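Local coordinates for phosphotransferase system, HPr-related proteins (Thermoanaerobacter tengcongensis, PDB 3LE5), which probably serves as a general, non-sugar-specific component of the phosphoenolpyruvate-dependent sugar phosphotransferase system, which phosphorylates sugars as they enter the cell, at residues 34-39 against 60-65. Residues are numbered along the deposited sequence; the frame is centred on the assembly and turned at random.
Sequences WVEKDN and VVKLSA
The carbonyl O of E36 takes the backbone N-H of K62 at 2.8 Å from N to O, a nearly straight bond (175° at the hydrogen). E36 N returns a bond to K62 O, and W34 and S64 exchange a second such pair, so 34-36 runs antiparallel to 60-65 with V35 and L63 as the non-hydrogen-bonded pair between. Past the strand, one water bridges D38 N to V60 O.

On the face with W34 and S64, E36 and K62 lie side by side. E36 is extended, its CG anti to the backbone N (chi1 -177°), while K62 bends at chi3 (77°); E36 OE1 lies alongside the CE-NZ end of K62, making a salt bridge to NZ at 3.0 Å. OE2 stands farther off, 3.8 Å from the same NZ. E3 of the second subunit offers K62 NZ a weak, long ion pair.

The six-membered ring of W34 lies obliquely against S64 and A65: its CE3 comes to 3.0 Å from S64 OG, a close but non-bonded packing contact, and its CZ3 lies 3.8 Å from A65 C. K41 makes a cation-pi contact with the same indole. A serine in place of W34 would probably uncover S64 and the A65 backbone and leave K41 without its aromatic partner.

On the other face, V35 splits its methyls, CG1 reaching V61 CG2 at 4.0 Å and CG2 reaching L63 CD2 at 3.9 Å. F22 of helix 18-27 packs on V35 and L63, and helix 70-82 also covers L63. Along its far edge, strand 60-66 pairs with a strand of the second subunit that brings V4, T5 and I8, consistent with an exchange of N-terminal strands that completes the sheet of the HPr open-faced beta-sandwich.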
# COMPACT_ATOMS: atom_id res chain seq x y z
N TRP A 34 6.36 2.69 -15.66
CA TRP A 34 4.93 3.02 -15.65
C TRP A 34 4.06 1.77 -15.59
O TRP A 34 4.45 0.70 -16.06
CB TRP A 34 4.52 3.78 -16.91
CG TRP A 34 5.35 4.96 -17.22
CD1 TRP A 34 5.12 6.25 -16.83
CD2 TRP A 34 6.56 4.98 -18.00
NE1 TRP A 34 6.11 7.07 -17.31
CE2 TRP A 34 7.01 6.32 -18.04
CE3 TRP A 34 7.30 4.00 -18.67
CZ2 TRP A 34 8.17 6.70 -18.72
CZ3 TRP A 34 8.46 4.38 -19.35
CH2 TRP A 34 8.88 5.72 -19.37
N VAL A 35 2.87 1.92 -15.01
CA VAL A 35 1.88 0.85 -15.02
C VAL A 35 0.55 1.38 -15.55
O VAL A 35 -0.05 2.29 -14.98
CB VAL A 35 1.68 0.21 -13.64
CG1 VAL A 35 0.83 -1.04 -13.76
CG2 VAL A 35 3.03 -0.13 -13.02
N GLU A 36 0.11 0.80 -16.66
CA GLU A 36 -1.06 1.27 -17.38
C GLU A 36 -2.14 0.21 -17.32
O GLU A 36 -1.96 -0.91 -17.80
CB GLU A 36 -0.66 1.57 -18.82
CG GLU A 36 -1.75 2.15 -19.71
CD GLU A 36 -1.28 2.32 -21.15
OE1 GLU A 36 -0.08 2.62 -21.36
OE2 GLU A 36 -2.11 2.15 -22.08
N LYS A 37 -3.27 0.54 -16.70
CA LYS A 37 -4.40 -0.37 -16.67
C LYS A 37 -5.63 0.32 -17.24
O LYS A 37 -6.18 1.22 -16.61
CB LYS A 37 -4.71 -0.85 -15.26
CG LYS A 37 -5.80 -1.90 -15.23
CD LYS A 37 -6.60 -1.84 -13.95
CE LYS A 37 -7.96 -2.49 -14.15
NZ LYS A 37 -8.83 -2.29 -12.96
N ASP A 38 -6.06 -0.12 -18.43
CA ASP A 38 -7.23 0.45 -19.09
C ASP A 38 -7.03 1.93 -19.38
O ASP A 38 -7.89 2.76 -19.06
CB ASP A 38 -8.50 0.23 -18.25
N ASN A 39 -5.89 2.25 -19.99
CA ASN A 39 -5.53 3.64 -20.29
C ASN A 39 -5.38 4.54 -19.05
O ASN A 39 -5.70 5.73 -19.08
CB ASN A 39 -6.51 4.25 -21.30
CG ASN A 39 -6.27 3.73 -22.69
OD1 ASN A 39 -5.30 3.02 -22.94
ND2 ASN A 39 -7.16 4.08 -23.62
N VAL A 60 -5.19 -7.54 -16.58
CA VAL A 60 -4.04 -7.36 -17.45
C VAL A 60 -3.67 -5.89 -17.44
O VAL A 60 -4.53 -5.02 -17.64
CB VAL A 60 -4.32 -7.80 -18.88
CG1 VAL A 60 -3.12 -7.51 -19.75
CG2 VAL A 60 -4.65 -9.28 -18.92
N VAL A 61 -2.40 -5.62 -17.19
CA VAL A 61 -1.89 -4.26 -17.26
C VAL A 61 -0.70 -4.22 -18.20
O VAL A 61 -0.12 -5.26 -18.53
CB VAL A 61 -1.44 -3.74 -15.88
CG1 VAL A 61 -2.60 -3.74 -14.90
CG2 VAL A 61 -0.28 -4.58 -15.35
N LYS A 62 -0.35 -3.01 -18.63
CA LYS A 62 0.80 -2.80 -19.49
C LYS A 62 1.95 -2.26 -18.65
O LYS A 62 1.84 -1.18 -18.06
CB LYS A 62 0.44 -1.83 -20.61
CG LYS A 62 1.30 -1.95 -21.85
CD LYS A 62 0.87 -0.97 -22.93
CE LYS A 62 1.36 0.44 -22.63
NZ LYS A 62 1.22 1.35 -23.80
N LEU A 63 3.04 -3.02 -18.58
CA LEU A 63 4.24 -2.65 -17.83
C LEU A 63 5.31 -2.07 -18.74
O LEU A 63 5.84 -2.79 -19.59
CB LEU A 63 4.85 -3.89 -17.16
CG LEU A 63 4.54 -4.24 -15.72
CD1 LEU A 63 5.30 -5.49 -15.36
CD2 LEU A 63 4.93 -3.09 -14.81
N SER A 64 5.65 -0.80 -18.57
CA SER A 64 6.71 -0.23 -19.40
C SER A 64 7.84 0.36 -18.59
O SER A 64 7.65 0.80 -17.47
CB SER A 64 6.15 0.80 -20.41
OG SER A 64 5.45 1.85 -19.77
N ALA A 65 9.04 0.35 -19.17
CA ALA A 65 10.21 0.93 -18.55
C ALA A 65 11.06 1.58 -19.63
O ALA A 65 11.02 1.18 -20.78
CB ALA A 65 11.02 -0.13 -17.81
O HOH W 1 -4.76 -2.62 -19.78